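Local atomic coordinates of microcin B17-processing protein McbB (Escherichia coli str. K-12 substr. MG1655, PDB entry 6GRH), a protein that is needed to process the inactive microcin B17 precursor peptide, McbA, into the active antibiotic. Residues 142-154 against 225-239. Numbering follows the deposited sequence. Where two conformers were deposited one is given.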
ATOM      1  N   TRP B 142     -24.913   6.965  14.553  1.00 25.08           N
ATOM      2  CA  TRP B 142     -24.235   5.690  14.477  1.00 24.56           C
ATOM      3  C   TRP B 142     -25.225   4.629  14.018  1.00 24.86           C
ATOM      4  O   TRP B 142     -26.183   4.341  14.713  1.00 24.84           O
ATOM      5  CB  TRP B 142     -23.635   5.291  15.837  1.00 24.63           C
ATOM      6  CG  TRP B 142     -22.656   4.151  15.697  1.00 24.05           C
ATOM      7  CD1 TRP B 142     -22.931   2.888  15.201  1.00 24.25           C
ATOM      8  CD2 TRP B 142     -21.265   4.161  15.997  1.00 23.27           C
ATOM      9  NE1 TRP B 142     -21.800   2.124  15.210  1.00 23.88           N
ATOM     10  CE2 TRP B 142     -20.757   2.879  15.658  1.00 23.21           C
ATOM     11  CE3 TRP B 142     -20.393   5.120  16.522  1.00 23.12           C
ATOM     12  CZ2 TRP B 142     -19.413   2.530  15.825  1.00 22.68           C
ATOM     13  CZ3 TRP B 142     -19.056   4.786  16.684  1.00 22.77           C
ATOM     14  CH2 TRP B 142     -18.579   3.494  16.330  1.00 22.90           C
ATOM     15  N   LEU B 143     -24.994   4.049  12.830  1.00 24.54           N
ATOM     16  CA  LEU B 143     -25.834   2.971  12.323  1.00 25.10           C
ATOM     17  C   LEU B 143     -25.102   1.646  12.464  1.00 24.56           C
ATOM     18  O   LEU B 143     -24.079   1.457  11.830  1.00 23.72           O
ATOM     19  CB  LEU B 143     -26.189   3.232  10.874  1.00 25.71           C
ATOM     20  CG  LEU B 143     -26.943   2.167  10.084  1.00 26.76           C
ATOM     21  CD1 LEU B 143     -28.293   1.819  10.703  1.00 27.78           C
ATOM     22  CD2 LEU B 143     -27.113   2.666   8.644  1.00 27.70           C
ATOM     23  N   HIS B 144     -25.629   0.736  13.282  1.00 25.07           N
ATOM     24  CA  HIS B 144     -24.983  -0.539  13.536  1.00 25.00           C
ATOM     25  C   HIS B 144     -25.904  -1.641  13.032  1.00 26.13           C
ATOM     26  O   HIS B 144     -27.036  -1.753  13.493  1.00 26.81           O
ATOM     27  CB  HIS B 144     -24.675  -0.718  15.019  1.00 24.88           C
ATOM     28  CG  HIS B 144     -24.151  -2.072  15.362  1.00 24.64           C
ATOM     29  ND1 HIS B 144     -22.886  -2.478  15.015  1.00 24.61           N
ATOM     30  CD2 HIS B 144     -24.742  -3.133  15.949  1.00 25.40           C
ATOM     31  CE1 HIS B 144     -22.709  -3.727  15.412  1.00 25.07           C
ATOM     32  NE2 HIS B 144     -23.807  -4.136  16.014  1.00 25.46           N
ATOM     33  N   LEU B 145     -25.390  -2.472  12.115  1.00 26.40           N
ATOM     34  CA  LEU B 145     -26.146  -3.577  11.524  1.00 28.47           C
ATOM     35  C   LEU B 145     -25.466  -4.937  11.709  1.00 29.54           C
ATOM     36  O   LEU B 145     -24.319  -5.118  11.271  1.00 28.57           O
ATOM     37  CB  LEU B 145     -26.332  -3.326  10.029  1.00 29.19           C
ATOM     38  CG  LEU B 145     -27.129  -2.069   9.677  1.00 30.24           C
ATOM     39  CD1 LEU B 145     -27.177  -1.860   8.173  1.00 30.85           C
ATOM     40  CD2 LEU B 145     -28.537  -2.161  10.243  1.00 31.32           C
ATOM     41  N   GLU B 146     -26.152  -5.872  12.365  1.00 30.94           N
ATOM     42  CA  GLU B 146     -25.791  -7.295  12.318  1.00 32.37           C
ATOM     43  C   GLU B 146     -26.224  -7.940  11.010  1.00 34.49           C
ATOM     44  O   GLU B 146     -25.482  -8.727  10.417  1.00 34.77           O
ATOM     45  CB  GLU B 146     -26.387  -8.076  13.499  1.00 33.66           C
ATOM     46  CG  GLU B 146     -25.592  -7.890  14.761  1.00 33.67           C
ATOM     47  CD  GLU B 146     -25.871  -8.880  15.882  1.00 34.60           C
ATOM     48  OE1 GLU B 146     -26.497  -9.948  15.686  1.00 36.71           O
ATOM     49  OE2 GLU B 146     -25.388  -8.565  16.980  1.00 34.35           O
ATOM     50  N   ASN B 147     -27.425  -7.619  10.556  1.00 35.68           N
ATOM     51  CA  ASN B 147     -27.921  -8.150   9.304  1.00 37.63           C
ATOM     52  C   ASN B 147     -27.882  -7.037   8.265  1.00 35.61           C
ATOM     53  O   ASN B 147     -28.815  -6.259   8.121  1.00 35.37           O
ATOM     54  CB  ASN B 147     -29.294  -8.746   9.511  1.00 41.00           C
ATOM     55  CG  ASN B 147     -29.279  -9.804  10.592  1.00 44.66           C
ATOM     56  OD1 ASN B 147     -28.451 -10.726  10.563  1.00 47.41           O
ATOM     57  ND2 ASN B 147     -30.160  -9.658  11.587  1.00 47.37           N
ATOM     58  N   TYR B 148     -26.769  -6.985   7.543  1.00 32.99           N
ATOM     59  CA  TYR B 148     -26.487  -5.881   6.635  1.00 31.56           C
ATOM     60  C   TYR B 148     -27.358  -5.963   5.368  1.00 31.78           C
ATOM     61  O   TYR B 148     -27.579  -7.022   4.835  1.00 31.69           O
ATOM     62  CB  TYR B 148     -25.012  -5.894   6.248  1.00 30.27           C
ATOM     63  CG  TYR B 148     -24.664  -4.832   5.267  1.00 29.57           C
ATOM     64  CD1 TYR B 148     -24.281  -3.573   5.687  1.00 28.46           C
ATOM     65  CD2 TYR B 148     -24.750  -5.081   3.886  1.00 29.39           C
ATOM     66  CE1 TYR B 148     -24.006  -2.575   4.767  1.00 28.12           C
ATOM     67  CE2 TYR B 148     -24.460  -4.105   2.962  1.00 28.91           C
ATOM     68  CZ  TYR B 148     -24.090  -2.850   3.404  1.00 27.99           C
ATOM     69  OH  TYR B 148     -23.781  -1.894   2.483  1.00 27.78           O
ATOM     70  N   HIS B 149     -27.853  -4.828   4.922  1.00 31.88           N
ATOM     71  CA  HIS B 149     -28.355  -4.673   3.561  1.00 32.71           C
ATOM     72  C   HIS B 149     -28.072  -3.227   3.200  1.00 32.10           C
ATOM     73  O   HIS B 149     -28.349  -2.335   4.019  1.00 31.74           O
ATOM     74  CB  HIS B 149     -29.855  -4.982   3.429  1.00 34.84           C
ATOM     75  CG  HIS B 149     -30.281  -5.218   2.010  1.00 36.54           C
ATOM     76  ND1 HIS B 149     -30.274  -4.222   1.060  1.00 36.46           N
ATOM     77  CD2 HIS B 149     -30.672  -6.345   1.367  1.00 38.18           C
ATOM     78  CE1 HIS B 149     -30.646  -4.718  -0.107  1.00 37.92           C
ATOM     79  NE2 HIS B 149     -30.893  -6.008   0.053  1.00 38.71           N
ATOM     80  N   SER B 150     -27.539  -2.997   1.996  1.00 30.98           N
ATOM     81  CA  SER B 150     -27.215  -1.651   1.516  1.00 30.61           C
ATOM     82  C   SER B 150     -28.398  -0.693   1.465  1.00 31.15           C
ATOM     83  O   SER B 150     -28.206   0.494   1.671  1.00 31.24           O
ATOM     84  CB  SER B 150     -26.543  -1.699   0.131  1.00 30.62           C
ATOM     85  OG  SER B 150     -27.364  -2.321  -0.832  1.00 31.06           O
ATOM     86  N   ASP B 151     -29.595  -1.198   1.165  1.00 32.46           N
ATOM     87  CA  ASP B 151     -30.829  -0.403   1.213  1.00 33.82           C
ATOM     88  C   ASP B 151     -31.090   0.288   2.556  1.00 32.48           C
ATOM     89  O   ASP B 151     -31.676   1.359   2.580  1.00 31.94           O
ATOM     90  CB  ASP B 151     -32.068  -1.254   0.867  1.00 36.59           C
ATOM     91  CG  ASP B 151     -32.240  -1.487  -0.627  1.00 38.45           C
ATOM     92  OD1 ASP B 151     -31.491  -0.910  -1.448  1.00 39.98           O
ATOM     93  OD2 ASP B 151     -33.156  -2.249  -0.989  1.00 40.55           O
ATOM     94  N   ILE B 152     -30.671  -0.328   3.663  1.00 31.53           N
ATOM     95  CA  ILE B 152     -30.853   0.277   4.992  1.00 30.97           C
ATOM     96  C   ILE B 152     -29.994   1.532   5.106  1.00 29.87           C
ATOM     97  O   ILE B 152     -30.454   2.568   5.544  1.00 29.56           O
ATOM     98  CB  ILE B 152     -30.487  -0.697   6.107  1.00 30.80           C
ATOM     99  CG1 ILE B 152     -31.447  -1.903   6.073  1.00 31.94           C
ATOM    100  CG2 ILE B 152     -30.513   0.016   7.444  1.00 30.49           C
ATOM    101  CD1 ILE B 152     -31.015  -3.062   6.940  1.00 32.15           C
ATOM    102  N   VAL B 153     -28.739   1.436   4.672  1.00 29.51           N
ATOM    103  CA  VAL B 153     -27.847   2.585   4.683  1.00 29.04           C
ATOM    104  C   VAL B 153     -28.397   3.673   3.773  1.00 30.29           C
ATOM    105  O   VAL B 153     -28.382   4.849   4.133  1.00 30.31           O
ATOM    106  CB  VAL B 153     -26.400   2.208   4.281  1.00 27.87           C
ATOM    107  CG1 VAL B 153     -25.492   3.438   4.305  1.00 27.35           C
ATOM    108  CG2 VAL B 153     -25.854   1.145   5.215  1.00 27.07           C
ATOM    109  N   LYS B 154     -28.898   3.282   2.607  1.00 31.25           N
ATOM    110  CA  LYS B 154     -29.430   4.239   1.654  1.00 33.51           C
ATOM    111  C   LYS B 154     -30.651   4.994   2.205  1.00 33.45           C
ATOM    112  O   LYS B 154     -30.757   6.202   2.020  1.00 32.42           O
ATOM    113  CB  LYS B 154     -29.777   3.506   0.360  1.00 36.70           C
ATOM    114  CG  LYS B 154     -30.334   4.344  -0.765  1.00 40.13           C
ATOM    115  CD  LYS B 154     -30.459   3.443  -2.001  1.00 42.77           C
ATOM    116  CE  LYS B 154     -31.170   4.130  -3.141  1.00 45.64           C
ATOM    117  NZ  LYS B 154     -30.178   4.934  -3.912  1.00 47.66           N
ATOM    118  N   TYR B 225     -27.983  -1.193  -7.746  1.00 43.03           N
ATOM    119  CA  TYR B 225     -26.925  -1.296  -6.751  1.00 44.72           C
ATOM    120  C   TYR B 225     -27.541  -1.759  -5.465  1.00 45.27           C
ATOM    121  O   TYR B 225     -28.264  -0.999  -4.808  1.00 45.50           O
ATOM    122  CB  TYR B 225     -26.193   0.046  -6.527  1.00 45.09           C
ATOM    123  CG  TYR B 225     -24.967  -0.081  -5.629  1.00 44.70           C
ATOM    124  CD1 TYR B 225     -25.083  -0.022  -4.253  1.00 45.59           C
ATOM    125  CD2 TYR B 225     -23.688  -0.272  -6.169  1.00 46.34           C
ATOM    126  CE1 TYR B 225     -23.971  -0.144  -3.425  1.00 45.98           C
ATOM    127  CE2 TYR B 225     -22.563  -0.394  -5.347  1.00 45.33           C
ATOM    128  CZ  TYR B 225     -22.713  -0.313  -3.969  1.00 45.81           C
ATOM    129  OH  TYR B 225     -21.621  -0.445  -3.121  1.00 46.56           O
ATOM    130  N   GLN B 226     -27.307  -3.019  -5.122  1.00 46.13           N
ATOM    131  CA  GLN B 226     -27.748  -3.519  -3.830  1.00 47.54           C
ATOM    132  C   GLN B 226     -26.954  -4.743  -3.437  1.00 48.00           C
ATOM    133  O   GLN B 226     -26.505  -5.510  -4.311  1.00 47.42           O
ATOM    134  CB  GLN B 226     -29.261  -3.789  -3.802  1.00 50.17           C
ATOM    135  CG  GLN B 226     -29.736  -5.179  -4.225  1.00 52.10           C
ATOM    136  CD  GLN B 226     -31.225  -5.195  -4.545  1.00 55.16           C
ATOM    137  OE1 GLN B 226     -31.624  -5.494  -5.678  1.00 56.83           O
ATOM    138  NE2 GLN B 226     -32.052  -4.843  -3.560  1.00 55.67           N
ATOM    139  N   MET B 227     -26.776  -4.924  -2.128  1.00 45.83           N
ATOM    140  CA  MET B 227     -26.074  -6.095  -1.639  1.00 46.01           C
ATOM    141  C   MET B 227     -26.221  -6.381  -0.160  1.00 43.10           C
ATOM    142  O   MET B 227     -26.537  -5.506   0.649  1.00 38.64           O
ATOM    143  CB  MET B 227     -24.598  -5.946  -1.930  1.00 48.68           C
ATOM    144  CG  MET B 227     -24.079  -4.576  -1.568  1.00 50.08           C
ATOM    145  SD  MET B 227     -22.337  -4.781  -1.335  1.00 58.15           S
ATOM    146  CE  MET B 227     -21.901  -3.090  -0.929  1.00 55.41           C
ATOM    147  N   THR B 228     -25.950  -7.642   0.143  1.00 42.22           N
ATOM    148  CA  THR B 228     -25.757  -8.139   1.482  1.00 41.90           C
ATOM    149  C   THR B 228     -24.282  -8.532   1.573  1.00 40.13           C
ATOM    150  O   THR B 228     -23.566  -8.484   0.564  1.00 40.53           O
ATOM    151  CB  THR B 228     -26.650  -9.362   1.714  1.00 43.54           C
ATOM    152  OG1 THR B 228     -26.318 -10.357   0.749  1.00 43.63           O
ATOM    153  CG2 THR B 228     -28.135  -8.984   1.562  1.00 44.72           C
ATOM    154  N   LEU B 229     -23.831  -8.927   2.759  1.00 38.50           N
ATOM    155  CA  LEU B 229     -22.414  -9.237   2.976  1.00 38.07           C
ATOM    156  C   LEU B 229     -22.261 -10.548   3.723  1.00 38.52           C
ATOM    157  O   LEU B 229     -22.901 -10.720   4.756  1.00 39.70           O
ATOM    158  CB  LEU B 229     -21.751  -8.144   3.807  1.00 37.14           C
ATOM    159  CG  LEU B 229     -21.710  -6.736   3.233  1.00 36.72           C
ATOM    160  CD1 LEU B 229     -21.184  -5.753   4.276  1.00 36.87           C
ATOM    161  CD2 LEU B 229     -20.888  -6.676   1.949  1.00 36.60           C
ATOM    162  N   PRO B 230     -21.405 -11.465   3.223  1.00 38.46           N
ATOM    163  CA  PRO B 230     -21.123 -12.654   4.009  1.00 38.72           C
ATOM    164  C   PRO B 230     -20.302 -12.308   5.290  1.00 36.90           C
ATOM    165  O   PRO B 230     -19.481 -11.370   5.290  1.00 33.83           O
ATOM    166  CB  PRO B 230     -20.338 -13.549   3.030  1.00 39.77           C
ATOM    167  CG  PRO B 230     -19.656 -12.596   2.127  1.00 39.84           C
ATOM    168  CD  PRO B 230     -20.549 -11.381   2.018  1.00 39.15           C
ATOM    169  N   ALA B 231     -20.574 -13.039   6.364  1.00 37.08           N
ATOM    170  CA  ALA B 231     -19.887 -12.849   7.642  1.00 37.39           C
ATOM    171  C   ALA B 231     -20.055 -14.048   8.531  1.00 38.26           C
ATOM    172  O   ALA B 231     -20.983 -14.819   8.347  1.00 38.23           O
ATOM    173  CB  ALA B 231     -20.411 -11.623   8.379  1.00 36.77           C
ATOM    174  N   LEU B 232     -19.143 -14.224   9.486  0.50 38.44           N
ATOM    175  CA  LEU B 232     -19.239 -15.336  10.427  0.50 39.82           C
ATOM    176  C   LEU B 232     -20.369 -15.046  11.404  0.50 39.21           C
ATOM    177  O   LEU B 232     -20.676 -13.887  11.685  0.50 37.31           O
ATOM    178  CB  LEU B 232     -17.929 -15.560  11.190  0.50 40.36           C
ATOM    179  CG  LEU B 232     -16.791 -16.337  10.508  0.50 41.23           C
ATOM    180  CD1 LEU B 232     -15.762 -16.713  11.562  0.50 42.00           C
ATOM    181  CD2 LEU B 232     -17.260 -17.586   9.779  0.50 42.76           C
ATOM    182  N   ALA B 233     -20.978 -16.120  11.892  1.00 40.35           N
ATOM    183  CA  ALA B 233     -22.060 -16.069  12.879  1.00 40.86           C
ATOM    184  C   ALA B 233     -21.532 -15.485  14.197  1.00 40.09           C
ATOM    185  O   ALA B 233     -20.441 -15.813  14.636  1.00 41.30           O
ATOM    186  CB  ALA B 233     -22.651 -17.460  13.098  1.00 42.67           C
ATOM    187  N   LEU B 234     -22.310 -14.611  14.810  1.00 38.94           N
ATOM    188  CA  LEU B 234     -21.881 -13.900  15.984  1.00 38.62           C
ATOM    189  C   LEU B 234     -22.314 -14.612  17.245  1.00 38.95           C
ATOM    190  O   LEU B 234     -23.422 -15.131  17.306  1.00 40.54           O
ATOM    191  CB  LEU B 234     -22.432 -12.475  15.979  1.00 38.09           C
ATOM    192  CG  LEU B 234     -21.945 -11.591  14.834  1.00 37.95           C
ATOM    193  CD1 LEU B 234     -22.621 -10.232  14.927  1.00 37.72           C
ATOM    194  CD2 LEU B 234     -20.446 -11.410  14.893  1.00 37.74           C
ATOM    195  N   GLY B 235     -21.424 -14.634  18.238  1.00 37.12           N
ATOM    196  CA  GLY B 235     -21.734 -15.110  19.573  1.00 37.14           C
ATOM    197  C   GLY B 235     -21.713 -13.929  20.512  1.00 35.68           C
ATOM    198  O   GLY B 235     -21.406 -12.792  20.076  1.00 33.59           O
ATOM    199  N   GLU B 236     -22.014 -14.189  21.794  1.00 35.91           N
ATOM    200  CA  GLU B 236     -21.982 -13.164  22.826  1.00 35.53           C
ATOM    201  C   GLU B 236     -20.622 -12.458  22.894  1.00 32.83           C
ATOM    202  O   GLU B 236     -20.574 -11.239  23.049  1.00 31.49           O
ATOM    203  CB  GLU B 236     -22.355 -13.711  24.218  1.00 38.37           C
ATOM    204  CG  GLU B 236     -22.609 -12.617  25.269  1.00 40.19           C
ATOM    205  CD  GLU B 236     -22.486 -13.028  26.756  1.00 43.16           C
ATOM    206  OE1 GLU B 236     -23.055 -14.044  27.206  1.00 44.74           O
ATOM    207  OE2 GLU B 236     -21.814 -12.280  27.517  1.00 45.66           O
ATOM    208  N   SER B 237     -19.517 -13.193  22.773  1.00 31.69           N
ATOM    209  CA  SER B 237     -18.213 -12.541  22.935  1.00 30.29           C
ATOM    210  C   SER B 237     -17.912 -11.562  21.789  1.00 28.73           C
ATOM    211  O   SER B 237     -17.367 -10.498  22.027  1.00 26.81           O
ATOM    212  CB  SER B 237     -17.090 -13.561  23.100  1.00 30.75           C
ATOM    213  OG  SER B 237     -16.828 -14.198  21.864  1.00 30.94           O
ATOM    214  N   GLU B 238     -18.282 -11.908  20.549  1.00 29.31           N
ATOM    215  CA  GLU B 238     -18.084 -11.001  19.419  1.00 28.87           C
ATOM    216  C   GLU B 238     -18.912  -9.715  19.610  1.00 27.57           C
ATOM    217  O   GLU B 238     -18.436  -8.614  19.358  1.00 25.96           O
ATOM    218  CB  GLU B 238     -18.439 -11.648  18.083  1.00 30.45           C
ATOM    219  CG  GLU B 238     -17.420 -12.657  17.574  1.00 32.38           C
ATOM    220  CD  GLU B 238     -17.487 -14.021  18.244  1.00 34.43           C
ATOM    221  OE1 GLU B 238     -18.483 -14.340  18.941  1.00 36.11           O
ATOM    222  OE2 GLU B 238     -16.504 -14.782  18.094  1.00 36.13           O
ATOM    223  N   ARG B 239     -20.141  -9.878  20.074  1.00 27.94           N
ATOM    224  CA  ARG B 239     -20.989  -8.715  20.383  1.00 28.03           C
ATOM    225  C   ARG B 239     -20.387  -7.816  21.470  1.00 26.61           C
ATOM    226  O   ARG B 239     -20.425  -6.594  21.340  1.00 25.25           O
ATOM    227  CB  ARG B 239     -22.410  -9.138  20.765  1.00 29.15           C
ATOM    228  CG  ARG B 239     -23.168  -9.748  19.631  1.00 30.86           C
ATOM    229  CD  ARG B 239     -24.577 -10.139  20.011  1.00 32.88           C
ATOM    230  NE  ARG B 239     -25.246 -10.646  18.818  1.00 34.18           N
ATOM    231  CZ  ARG B 239     -25.434 -11.931  18.517  1.00 36.89           C
ATOM    232  NH1 ARG B 239     -25.080 -12.927  19.353  1.00 39.04           N
ATOM    233  NH2 ARG B 239     -26.025 -12.238  17.378  1.00 37.67           N
TER
HETATM  234  O   HOH W   1     -25.836  -9.212   4.975  1.00 43.45           O
HETATM  235  O   HOH W   2     -28.905  -0.668  -2.119  1.00 43.18           O
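The extended chain at 225-229 binds the start of helix 150-160 by two hydrogen bonds between Ser150 and Met227, one backbone to backbone and one from backbone N-H to side-chain OG: Ser150 N donates to Met227 O (3.0 Å), while Ser150 OG accepts from Met227 N (3.0 Å, 152° at the hydrogen). Ser150 OG reaches this NH because it stands between its own backbone N and carbonyl carbon (chi1 59°). It also donates to a water that in turn donates to Asp151 OD1 and Tyr225 O, so that one water bridges the two segments. His149 is the N-cap residue; its ND1 accepts a capping bond from Asp151 N, which lies in the ring plane; this helps hold the imidazole with Met227 O over one face, toward the rim, and Gln226 NE2 at its edge, the Gln226 amide turned nearly perpendicular to the ring. Further along, Leu229 CD1 lies over one face of the Tyr148 ring, 3.7 Å from its centroid, a CH-pi contact, and a second water links Tyr148 O with Leu229 N. The Tyr148 hydroxyl is hydrogen-bonded to His193 of helix 193-204. At the other end a side-on salt bridge joins Arg239 to Glu146: Arg239 NE meets Glu146 OE2 at 2.8 Å and Arg239 NH2 meets Glu146 OE1 at 2.9 Å, with guanidinium and carboxylate planes 28° apart. Leu234 CD1 packs against Glu146 CD (3.6 Å). The loop of the beta-alpha-beta crossover between parallel strands 139-144 and 167-174 is thereby tied to the chain leading into helix 236-254.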